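Side-chain contacts in Alr1585 protein (PDB 5C2I), which probably acts as a dye-decolorising peroxidase, using its protoporphyrin IX iron to react with hydrogen peroxide and oxidise dyes and related substrates: residues Ile196-Phe201 / Ser380-Leu385; Ser43-Leu48 / Leu254-Leu259; Arg267-Lys272 / Gln445-Met450. The protein carries 1 engineered substitution. One frame throughout, in Å; residues are numbered along the deposited sequence.

Strand 250-261 connects the three contacts: contact 1 uses its neighbour 383-390, contact 2 takes residues from it directly, and contact 3 uses its other neighbour, 448-458, against helix 263-277. Contacts 1 and 2, with centres about 15 Å apart, are joined by the probable hydrogen bond from Leu259 N to Leu384 O, 2.9 Å long. Contacts 1 and 3 have centres about 12 Å apart and share a probable hydrogen bond from Arg267 NH2 to Phe199 O at 3.1 Å. Contact 1 meets the heme through Glu197, Phe201 and Leu384; contacts 2 and 3 each lend one pocket residue, Leu259 and Ile448, while the side chains of Tyr256 and Trp447 stay about 11 Å and 9 Å from the heme.

Contact 1: residues Ile196-Phe201 / Ser380-Leu385; sequences IEHFGF and SGSGLL. With HEM (protoporphyrin IX containing Fe), chain E.
Beside the heme pocket, whose wall here includes Glu197, Phe201 and Leu384, His198 of the loop after strand 195-196 packs against Ser382 and Gly383, where the chain enters strand 383-390. Two parts of the imidazole are used. Ser382 CB covers one face, offset toward the rim, in a CH-pi contact 4.1 Å from the ring centroid and 16° off the ring normal. At the ring edge, His198 ND1 reaches Gly383 O at 3.2 Å, but the angle at the hydrogen is only 125°, so this bond is weak. The stronger polar partner of the imidazole is Glu371, whose O accepts from His198 NE2; Glu371 N donates to Ser382 OG, so one residue holds both sides of the contact.

His198 sits in a type I turn from Glu197 to Gly200. With CG between its backbone N and carbonyl carbon (chi1 52°) and a second bend at chi2, the Glu197 chain folds back on the turn. Glu197 OE1 accepts a hydrogen bond from Phe199 N at 2.7 Å, from above the carboxylate plane, and Glu197 OE2 one from Phe201 N at 2.9 Å. Gln261 NE2 also bonds to OE1, so both oxygens are held and the carboxylate rotation is fixed.

Three side chains then meet the porphyrin rim. Glu197 OE1 approaches heme CMB at 3.3 Å, Phe201 CB lies 3.6 Å from CMA, and Leu384 CB is 3.7 Å from the vinyl carbon CBB. Loop and strand thus line one edge of the porphyrin, at two methyls and a vinyl, in the heme pocket of a DyP-type peroxidase.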
loop_
_atom_site.group_PDB
_atom_site.type_symbol
_atom_site.label_atom_id
_atom_site.label_comp_id
_atom_site.label_asym_id
_atom_site.label_seq_id
_atom_site.Cartn_x
_atom_site.Cartn_y
_atom_site.Cartn_z
ATOM N N ILE A 196 2.209 16.727 8.316
ATOM C CA ILE A 196 2.869 17.900 7.794
ATOM C C ILE A 196 1.842 18.967 7.415
ATOM O O ILE A 196 0.621 18.726 7.396
ATOM C CB ILE A 196 3.773 17.594 6.572
ATOM C CG1 ILE A 196 2.966 16.898 5.440
ATOM C CG2 ILE A 196 4.943 16.722 6.994
ATOM C CD1 ILE A 196 3.648 16.912 4.096
ATOM N N GLU A 197 2.336 20.148 7.124
ATOM C CA GLU A 197 1.522 21.180 6.474
ATOM C C GLU A 197 2.031 21.255 5.019
ATOM O O GLU A 197 3.034 20.638 4.662
ATOM C CB GLU A 197 1.619 22.490 7.241
ATOM C CG GLU A 197 3.025 22.982 7.516
ATOM C CD GLU A 197 3.734 23.441 6.241
ATOM O OE1 GLU A 197 3.111 24.133 5.420
ATOM O OE2 GLU A 197 4.905 23.085 6.035
ATOM N N HIS A 198 1.316 21.967 4.158
ATOM C CA HIS A 198 1.555 21.927 2.714
ATOM C C HIS A 198 2.952 22.307 2.238
ATOM O O HIS A 198 3.345 21.875 1.187
ATOM C CB HIS A 198 0.519 22.812 2.005
ATOM C CG HIS A 198 -0.755 22.095 1.701
ATOM N ND1 HIS A 198 -1.928 22.317 2.383
ATOM C CD2 HIS A 198 -1.037 21.162 0.765
ATOM C CE1 HIS A 198 -2.874 21.515 1.916
ATOM N NE2 HIS A 198 -2.362 20.829 0.910
ATOM N N PHE A 199 3.669 23.153 2.977
ATOM C CA PHE A 199 5.046 23.475 2.598
ATOM C C PHE A 199 6.010 22.342 2.903
ATOM O O PHE A 199 7.175 22.403 2.503
ATOM C CB PHE A 199 5.532 24.790 3.255
ATOM C CG PHE A 199 4.752 26.015 2.877
ATOM C CD1 PHE A 199 4.255 26.211 1.600
ATOM C CD2 PHE A 199 4.546 27.021 3.816
ATOM C CE1 PHE A 199 3.587 27.385 1.253
ATOM C CE2 PHE A 199 3.875 28.199 3.496
ATOM C CZ PHE A 199 3.393 28.388 2.190
ATOM N N GLY A 200 5.524 21.272 3.527
ATOM C CA GLY A 200 6.300 20.040 3.697
ATOM C C GLY A 200 6.928 19.884 5.070
ATOM O O GLY A 200 7.639 18.924 5.298
ATOM N N PHE A 201 6.641 20.787 5.995
ATOM C CA PHE A 201 7.205 20.713 7.325
ATOM C C PHE A 201 6.290 19.978 8.301
ATOM O O PHE A 201 5.082 20.201 8.347
ATOM C CB PHE A 201 7.486 22.119 7.877
ATOM C CG PHE A 201 8.536 22.874 7.092
ATOM C CD1 PHE A 201 8.213 23.439 5.865
ATOM C CD2 PHE A 201 9.827 22.976 7.554
ATOM C CE1 PHE A 201 9.161 24.144 5.137
ATOM C CE2 PHE A 201 10.807 23.649 6.810
ATOM C CZ PHE A 201 10.486 24.222 5.597
ATOM N N SER A 380 -2.971 28.109 -5.572
ATOM C CA SER A 380 -4.150 28.579 -4.795
ATOM C C SER A 380 -5.086 27.406 -4.538
ATOM O O SER A 380 -4.923 26.355 -5.154
ATOM C CB SER A 380 -4.878 29.705 -5.549
ATOM O OG SER A 380 -5.303 29.237 -6.792
ATOM N N GLY A 381 -6.012 27.579 -3.601
ATOM C CA GLY A 381 -7.014 26.590 -3.263
ATOM C C GLY A 381 -6.581 25.514 -2.274
ATOM O O GLY A 381 -7.351 24.597 -1.963
ATOM N N SER A 382 -5.346 25.615 -1.775
ATOM C CA SER A 382 -4.825 24.697 -0.772
ATOM C C SER A 382 -4.217 25.444 0.388
ATOM O O SER A 382 -3.633 26.525 0.225
ATOM C CB SER A 382 -3.745 23.814 -1.359
ATOM O OG SER A 382 -4.276 22.880 -2.275
ATOM N N GLY A 383 -4.350 24.866 1.566
ATOM C CA GLY A 383 -3.751 25.467 2.768
ATOM C C GLY A 383 -4.096 24.845 4.081
ATOM O O GLY A 383 -4.273 23.618 4.183
ATOM N N LEU A 384 -4.116 25.685 5.112
ATOM C CA LEU A 384 -4.301 25.284 6.454
ATOM C C LEU A 384 -5.585 25.861 6.989
ATOM O O LEU A 384 -5.812 27.077 6.935
ATOM C CB LEU A 384 -3.127 25.782 7.338
ATOM C CG LEU A 384 -3.085 25.225 8.761
ATOM C CD1 LEU A 384 -2.647 23.761 8.734
ATOM C CD2 LEU A 384 -2.145 26.058 9.651
ATOM N N LEU A 385 -6.422 24.973 7.549
ATOM C CA LEU A 385 -7.547 25.429 8.371
ATOM C C LEU A 385 -6.998 25.596 9.773
ATOM O O LEU A 385 -6.798 24.601 10.504
ATOM C CB LEU A 385 -8.720 24.458 8.323
ATOM C CG LEU A 385 -9.214 24.155 6.901
ATOM C CD1 LEU A 385 -10.283 23.069 6.940
ATOM C CD2 LEU A 385 -9.724 25.414 6.217
HETATM C CHA HEM E . 4.821 26.031 14.931
HETATM C CHB HEM E . 3.749 26.088 10.230
HETATM C CHC HEM E . 0.488 29.571 11.037
HETATM C CHD HEM E . 1.771 29.654 15.676
HETATM C C1A HEM E . 4.830 25.755 13.574
HETATM C C2A HEM E . 5.693 24.819 12.933
HETATM C C3A HEM E . 5.389 24.838 11.617
HETATM C C4A HEM E . 4.330 25.759 11.450
HETATM C CMA HEM E . 5.992 24.007 10.516
HETATM C CAA HEM E . 6.769 23.939 13.585
HETATM C CBA HEM E . 6.340 22.574 14.129
HETATM C CGA HEM E . 5.310 22.779 15.206
HETATM O O1A HEM E . 5.634 23.036 16.402
HETATM O O2A HEM E . 4.121 22.698 14.895
HETATM C C1B HEM E . 2.727 27.022 10.073
HETATM C C2B HEM E . 2.077 27.302 8.821
HETATM C C3B HEM E . 1.153 28.226 9.043
HETATM C C4B HEM E . 1.281 28.572 10.461
HETATM C CMB HEM E . 2.384 26.624 7.533
HETATM C CAB HEM E . 0.141 28.843 8.150
HETATM C CBB HEM E . -0.331 28.259 7.034
HETATM C C1C HEM E . 0.580 29.951 12.386
HETATM C C2C HEM E . -0.059 31.022 12.975
HETATM C C3C HEM E . 0.329 31.055 14.289
HETATM C C4C HEM E . 1.192 29.971 14.486
HETATM C CMC HEM E . -1.051 31.959 12.349
HETATM C CAC HEM E . -0.012 32.011 15.341
HETATM C CBC HEM E . -0.313 33.281 15.223
HETATM C C1D HEM E . 2.629 28.566 15.821
HETATM C C2D HEM E . 3.166 28.202 17.128
HETATM C C3D HEM E . 4.046 27.232 16.925
HETATM C C4D HEM E . 3.992 26.978 15.469
HETATM C CMD HEM E . 2.832 28.811 18.480
HETATM C CAD HEM E . 4.826 26.506 17.983
HETATM C CBD HEM E . 6.137 27.206 18.363
HETATM C CGD HEM E . 6.818 26.436 19.447
HETATM O O1D HEM E . 7.976 26.091 19.227
HETATM O O2D HEM E . 6.248 26.149 20.556
HETATM N NA HEM E . 4.053 26.381 12.645
HETATM N NB HEM E . 2.275 27.843 10.968
HETATM N NC HEM E . 1.424 29.364 13.283
HETATM N ND HEM E . 3.203 27.864 14.841
HETATM FE FE HEM E . 2.775 27.879 12.961
HETATM O O HOH W 1 0.930 26.472 13.253
#

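Contact 2: residues Ser43-Leu48 / Leu254-Leu259; sequences SVHLFL and LVYRKL
His45 ND1 and Tyr256 OH lie 2.7 Å apart in a hydrogen bond with an angle of 150°, the single polar link between strand segments 43-48 and 254-259. The geometry allows either atom to be the donor. ND1 approaches at the edge of the phenol ring, close to its plane, and the phenol oxygen likewise lies at the edge of the imidazole. The two rings make an oblique pair, their centroids 5.3 Å apart.

Phe47, two residues along the same strand, reaches the same tyrosine differently. Its CZ stands 3.4 Å above the plane of the Tyr256 ring and over its centre, with the six ring carbons of the tyrosine at similar distances from it; the nearest, Tyr256 CZ, is 3.5 Å away. Centroids 4.9 Å apart and planes at 89° define a T-shaped pair in which phenylalanine supplies the edge and tyrosine the face. Tyr256 can serve both partners because its CG is anti to the backbone N (chi1 -170°), which sends the ring across a gap of 10.6 Å between the His45 and Tyr256 CA atoms.

That separation shows side-chain packing between two sheets: strand 42-50 belongs to one antiparallel sheet and strand 250-261 to another, in the two halves of the DyP fold. Leu385 of strand 383-390 packs on both His45 and Tyr256, while Phe144 makes a further edge-to-face pair with Phe47.

All three residues are buried. The bond therefore pairs the phenol hydroxyl with an imidazole nitrogen in a buried setting of aromatic rings and Leu385, with Glu183 of strand 177-189 also touching the tyrosine, and together with the Phe47 edge it restricts how far the Tyr256 ring can turn or slide.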
loop_
_atom_site.group_PDB
_atom_site.type_symbol
_atom_site.label_atom_id
_atom_site.label_comp_id
_atom_site.label_asym_id
_atom_site.label_seq_id
_atom_site.Cartn_x
_atom_site.Cartn_y
_atom_site.Cartn_z
ATOM N N SER A 43 -12.409 15.582 8.951
ATOM C CA SER A 43 -13.388 16.375 9.620
ATOM C C SER A 43 -14.217 17.170 8.633
ATOM O O SER A 43 -13.831 17.344 7.456
ATOM C CB SER A 43 -12.711 17.283 10.618
ATOM O OG SER A 43 -11.893 18.158 9.947
ATOM N N VAL A 44 -15.385 17.555 9.112
ATOM C CA VAL A 44 -16.286 18.436 8.353
ATOM C C VAL A 44 -16.566 19.629 9.240
ATOM O O VAL A 44 -16.890 19.480 10.436
ATOM C CB VAL A 44 -17.582 17.724 7.943
ATOM C CG1 VAL A 44 -18.561 18.671 7.264
ATOM C CG2 VAL A 44 -17.283 16.510 7.039
ATOM N N HIS A 45 -16.443 20.805 8.648
ATOM C CA HIS A 45 -16.725 22.069 9.310
ATOM C C HIS A 45 -17.912 22.702 8.605
ATOM O O HIS A 45 -17.829 22.984 7.406
ATOM C CB HIS A 45 -15.518 23.004 9.183
ATOM C CG HIS A 45 -14.284 22.497 9.848
ATOM N ND1 HIS A 45 -13.045 23.035 9.584
ATOM C CD2 HIS A 45 -14.079 21.475 10.717
ATOM C CE1 HIS A 45 -12.138 22.397 10.305
ATOM N NE2 HIS A 45 -12.740 21.439 10.984
ATOM N N LEU A 46 -19.017 22.895 9.333
ATOM C CA LEU A 46 -20.219 23.542 8.793
ATOM C C LEU A 46 -20.434 24.869 9.492
ATOM O O LEU A 46 -20.676 24.920 10.703
ATOM C CB LEU A 46 -21.428 22.648 8.969
ATOM C CG LEU A 46 -21.364 21.234 8.459
ATOM C CD1 LEU A 46 -22.611 20.447 8.866
ATOM C CD2 LEU A 46 -21.171 21.228 6.945
ATOM N N PHE A 47 -20.342 25.951 8.726
ATOM C CA PHE A 47 -20.563 27.284 9.242
ATOM C C PHE A 47 -22.009 27.653 9.012
ATOM O O PHE A 47 -22.525 27.510 7.900
ATOM C CB PHE A 47 -19.655 28.301 8.557
ATOM C CG PHE A 47 -18.215 28.140 8.923
ATOM C CD1 PHE A 47 -17.401 27.243 8.236
ATOM C CD2 PHE A 47 -17.689 28.842 9.956
ATOM C CE1 PHE A 47 -16.064 27.078 8.582
ATOM C CE2 PHE A 47 -16.370 28.662 10.348
ATOM C CZ PHE A 47 -15.551 27.807 9.648
ATOM N N LEU A 48 -22.662 28.128 10.061
ATOM C CA LEU A 48 -24.081 28.336 10.071
ATOM C C LEU A 48 -24.491 29.747 10.290
ATOM O O LEU A 48 -23.881 30.457 11.059
ATOM C CB LEU A 48 -24.713 27.533 11.208
ATOM C CG LEU A 48 -24.338 26.077 11.303
ATOM C CD1 LEU A 48 -25.106 25.462 12.485
ATOM C CD2 LEU A 48 -24.659 25.325 10.020
ATOM N N LEU A 254 -12.168 29.868 20.487
ATOM C CA LEU A 254 -11.649 29.350 19.258
ATOM C C LEU A 254 -11.344 30.477 18.277
ATOM O O LEU A 254 -12.201 31.335 18.010
ATOM C CB LEU A 254 -12.646 28.388 18.619
ATOM C CG LEU A 254 -12.304 27.866 17.221
ATOM C CD1 LEU A 254 -11.080 26.994 17.189
ATOM C CD2 LEU A 254 -13.496 27.133 16.601
ATOM N N VAL A 255 -10.161 30.451 17.699
ATOM C CA VAL A 255 -9.811 31.281 16.546
ATOM C C VAL A 255 -9.816 30.328 15.348
ATOM O O VAL A 255 -9.142 29.295 15.389
ATOM C CB VAL A 255 -8.398 31.863 16.712
ATOM C CG1 VAL A 255 -7.892 32.482 15.389
ATOM C CG2 VAL A 255 -8.351 32.882 17.826
ATOM N N TYR A 256 -10.573 30.657 14.311
ATOM C CA TYR A 256 -10.624 29.886 13.053
ATOM C C TYR A 256 -10.219 30.813 11.920
ATOM O O TYR A 256 -10.820 31.877 11.771
ATOM C CB TYR A 256 -12.047 29.339 12.815
ATOM C CG TYR A 256 -12.159 28.335 11.695
ATOM C CD1 TYR A 256 -11.882 28.687 10.342
ATOM C CD2 TYR A 256 -12.523 27.055 11.946
ATOM C CE1 TYR A 256 -11.953 27.749 9.337
ATOM C CE2 TYR A 256 -12.644 26.117 10.931
ATOM C CZ TYR A 256 -12.337 26.453 9.641
ATOM O OH TYR A 256 -12.455 25.518 8.657
ATOM N N ARG A 257 -9.194 30.420 11.152
ATOM C CA ARG A 257 -8.692 31.197 10.020
ATOM C C ARG A 257 -8.340 30.275 8.892
ATOM O O ARG A 257 -7.598 29.294 9.105
ATOM C CB ARG A 257 -7.473 32.019 10.421
ATOM C CG ARG A 257 -7.808 33.154 11.414
ATOM C CD ARG A 257 -6.594 33.738 12.103
ATOM N NE ARG A 257 -5.670 34.481 11.250
ATOM C CZ ARG A 257 -5.854 35.730 10.809
ATOM N NH1 ARG A 257 -6.980 36.412 11.030
ATOM N NH2 ARG A 257 -4.900 36.298 10.099
ATOM N N LYS A 258 -8.885 30.561 7.694
ATOM C CA LYS A 258 -8.538 29.790 6.520
ATOM C C LYS A 258 -7.311 30.428 5.853
ATOM O O LYS A 258 -7.384 31.582 5.418
ATOM C CB LYS A 258 -9.695 29.703 5.560
ATOM C CG LYS A 258 -9.373 28.906 4.307
ATOM C CD LYS A 258 -10.616 28.665 3.432
ATOM C CE LYS A 258 -10.311 27.720 2.269
ATOM N NZ LYS A 258 -11.492 27.364 1.441
ATOM N N LEU A 259 -6.194 29.713 5.861
ATOM C CA LEU A 259 -4.907 30.292 5.427
ATOM C C LEU A 259 -4.425 29.551 4.179
ATOM O O LEU A 259 -3.930 28.431 4.255
ATOM C CB LEU A 259 -3.896 30.199 6.584
ATOM C CG LEU A 259 -4.268 30.885 7.890
ATOM C CD1 LEU A 259 -3.142 30.763 8.931
ATOM C CD2 LEU A 259 -4.617 32.342 7.654
#

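Contact 3: residues Arg267-Lys272 / Gln445-Met450; sequences REDQRK and QLWINM
Asp269 swings its CG to the far side from its own N (chi1 -154°), which carries the carboxylate off helix 263-277 to the indole of Trp447, whose own CG lies beside its backbone N and turns the ring to the helix. The contact ties this helix, which follows strand 250-261, to the loop running into strand 448-458, the neighbour of 250-261 in the C-terminal sheet of the DyP fold.

A single oxygen makes both bonds. Asp269 OD2 accepts from the backbone Gln445 N at 2.9 Å, met nearly end-on to its C-O bond, and from Trp447 NE1, also at 2.9 Å, on the anti side and somewhat out of the carboxylate plane. OD2 lies at the indole edge, tilted 15° from the ring plane, and the carboxylate plane is turned 85° from the indole. The other oxygen, Asp269 OD1, is bonded to Tyr442 OH, which makes three bonds on the carboxylate and fixes its rotation.

Gln445 continues the grip: its OE1 accepts from Leu446 N at 2.9 Å, on a lone pair in the carbonyl plane, as well as bonding to Ser425 OG. Its CG lies 3.6 Å above one face of the Trp447 ring, offset toward the rim.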
loop_
_atom_site.group_PDB
_atom_site.type_symbol
_atom_site.label_atom_id
_atom_site.label_comp_id
_atom_site.label_asym_id
_atom_site.label_seq_id
_atom_site.Cartn_x
_atom_site.Cartn_y
_atom_site.Cartn_z
ATOM N N ARG A 267 8.289 27.406 -2.437
ATOM C CA ARG A 267 9.431 26.560 -2.778
ATOM C C ARG A 267 10.453 27.337 -3.642
ATOM O O ARG A 267 11.682 27.191 -3.445
ATOM C CB ARG A 267 8.997 25.297 -3.523
ATOM C CG ARG A 267 8.166 24.338 -2.696
ATOM C CD ARG A 267 8.986 23.303 -1.945
ATOM N NE ARG A 267 8.128 22.610 -0.949
ATOM C CZ ARG A 267 7.232 21.656 -1.232
ATOM N NH1 ARG A 267 7.023 21.239 -2.490
ATOM N NH2 ARG A 267 6.501 21.111 -0.235
ATOM N N GLU A 268 9.971 28.118 -4.614
ATOM C CA GLU A 268 10.861 28.929 -5.468
ATOM C C GLU A 268 11.647 29.954 -4.634
ATOM O O GLU A 268 12.856 30.141 -4.835
ATOM C CB GLU A 268 10.094 29.680 -6.570
ATOM C CG GLU A 268 9.512 28.767 -7.628
ATOM C CD GLU A 268 8.560 29.470 -8.616
ATOM O OE1 GLU A 268 8.288 30.698 -8.454
ATOM O OE2 GLU A 268 8.064 28.782 -9.546
ATOM N N ASP A 269 10.962 30.587 -3.677
ATOM C CA ASP A 269 11.578 31.644 -2.837
ATOM C C ASP A 269 12.625 30.991 -1.908
ATOM O O ASP A 269 13.736 31.501 -1.761
ATOM C CB ASP A 269 10.465 32.359 -2.085
ATOM C CG ASP A 269 10.800 33.806 -1.697
ATOM O OD1 ASP A 269 11.878 34.298 -2.080
ATOM O OD2 ASP A 269 9.971 34.379 -0.957
ATOM N N GLN A 270 12.283 29.830 -1.341
ATOM C CA GLN A 270 13.195 29.046 -0.536
ATOM C C GLN A 270 14.462 28.662 -1.328
ATOM O O GLN A 270 15.569 28.803 -0.833
ATOM C CB GLN A 270 12.490 27.791 0.015
ATOM C CG GLN A 270 13.390 26.874 0.834
ATOM C CD GLN A 270 12.657 25.662 1.363
ATOM O OE1 GLN A 270 11.411 25.603 1.297
ATOM N NE2 GLN A 270 13.426 24.632 1.806
ATOM N N ARG A 271 14.299 28.215 -2.569
ATOM C CA ARG A 271 15.457 27.893 -3.429
ATOM C C ARG A 271 16.296 29.122 -3.732
ATOM O O ARG A 271 17.528 29.056 -3.762
ATOM C CB ARG A 271 15.029 27.210 -4.748
ATOM C CG ARG A 271 14.651 25.737 -4.560
ATOM C CD ARG A 271 14.587 25.001 -5.905
ATOM N NE ARG A 271 13.421 25.437 -6.663
ATOM C CZ ARG A 271 12.172 24.987 -6.473
ATOM N NH1 ARG A 271 11.936 24.033 -5.588
ATOM N NH2 ARG A 271 11.175 25.480 -7.201
ATOM N N LYS A 272 15.632 30.234 -3.994
ATOM C CA LYS A 272 16.357 31.452 -4.275
ATOM C C LYS A 272 17.164 31.930 -3.053
ATOM O O LYS A 272 18.310 32.368 -3.177
ATOM C CB LYS A 272 15.436 32.537 -4.788
ATOM C CG LYS A 272 16.281 33.764 -5.125
ATOM C CD LYS A 272 15.742 34.674 -6.182
ATOM C CE LYS A 272 16.690 35.838 -6.404
ATOM N NZ LYS A 272 16.081 36.932 -7.205
ATOM N N GLN A 445 9.211 36.545 0.855
ATOM C CA GLN A 445 7.867 36.980 0.614
ATOM C C GLN A 445 6.855 36.173 1.411
ATOM O O GLN A 445 7.094 35.018 1.774
ATOM C CB GLN A 445 7.595 36.900 -0.854
ATOM C CG GLN A 445 6.256 37.435 -1.295
ATOM C CD GLN A 445 6.084 38.902 -0.952
ATOM O OE1 GLN A 445 5.664 39.227 0.158
ATOM N NE2 GLN A 445 6.473 39.783 -1.859
ATOM N N LEU A 446 5.722 36.814 1.687
ATOM C CA LEU A 446 4.607 36.165 2.404
ATOM C C LEU A 446 3.816 35.350 1.409
ATOM O O LEU A 446 3.278 35.889 0.443
ATOM C CB LEU A 446 3.712 37.213 3.067
ATOM C CG LEU A 446 2.449 36.740 3.768
ATOM C CD1 LEU A 446 2.789 35.798 4.888
ATOM C CD2 LEU A 446 1.651 37.943 4.269
ATOM N N TRP A 447 3.779 34.032 1.619
ATOM C CA TRP A 447 3.122 33.110 0.727
ATOM C C TRP A 447 1.866 32.466 1.354
ATOM O O TRP A 447 1.392 31.427 0.877
ATOM C CB TRP A 447 4.111 32.063 0.282
ATOM C CG TRP A 447 5.197 32.635 -0.535
ATOM C CD1 TRP A 447 6.536 32.634 -0.196
ATOM C CD2 TRP A 447 5.099 33.376 -1.768
ATOM N NE1 TRP A 447 7.250 33.271 -1.163
ATOM C CE2 TRP A 447 6.402 33.735 -2.135
ATOM C CE3 TRP A 447 4.032 33.761 -2.609
ATOM C CZ2 TRP A 447 6.677 34.485 -3.290
ATOM C CZ3 TRP A 447 4.304 34.502 -3.748
ATOM C CH2 TRP A 447 5.613 34.841 -4.092
ATOM N N ILE A 448 1.351 33.098 2.406
ATOM C CA ILE A 448 0.115 32.703 3.095
ATOM C C ILE A 448 -0.892 33.846 3.005
ATOM O O ILE A 448 -0.518 35.013 3.234
ATOM C CB ILE A 448 0.442 32.325 4.548
ATOM C CG1 ILE A 448 1.300 31.058 4.529
ATOM C CG2 ILE A 448 -0.820 32.143 5.366
ATOM C CD1 ILE A 448 1.958 30.684 5.861
ATOM N N ASN A 449 -2.112 33.556 2.559
ATOM C CA ASN A 449 -3.159 34.569 2.410
ATOM C C ASN A 449 -4.338 34.219 3.303
ATOM O O ASN A 449 -4.849 33.086 3.240
ATOM C CB ASN A 449 -3.691 34.623 0.977
ATOM C CG ASN A 449 -2.592 34.670 -0.054
ATOM O OD1 ASN A 449 -1.701 35.519 0.015
ATOM N ND2 ASN A 449 -2.639 33.737 -1.030
ATOM N N MET A 450 -4.758 35.168 4.114
ATOM C CA MET A 450 -5.945 35.014 4.957
ATOM C C MET A 450 -7.193 35.086 4.088
ATOM O O MET A 450 -7.464 36.124 3.456
ATOM C CB MET A 450 -5.929 36.125 5.998
ATOM C CG MET A 450 -7.220 36.383 6.734
ATOM S SD MET A 450 -7.903 34.969 7.605
ATOM C CE MET A 450 -9.269 35.819 8.418
#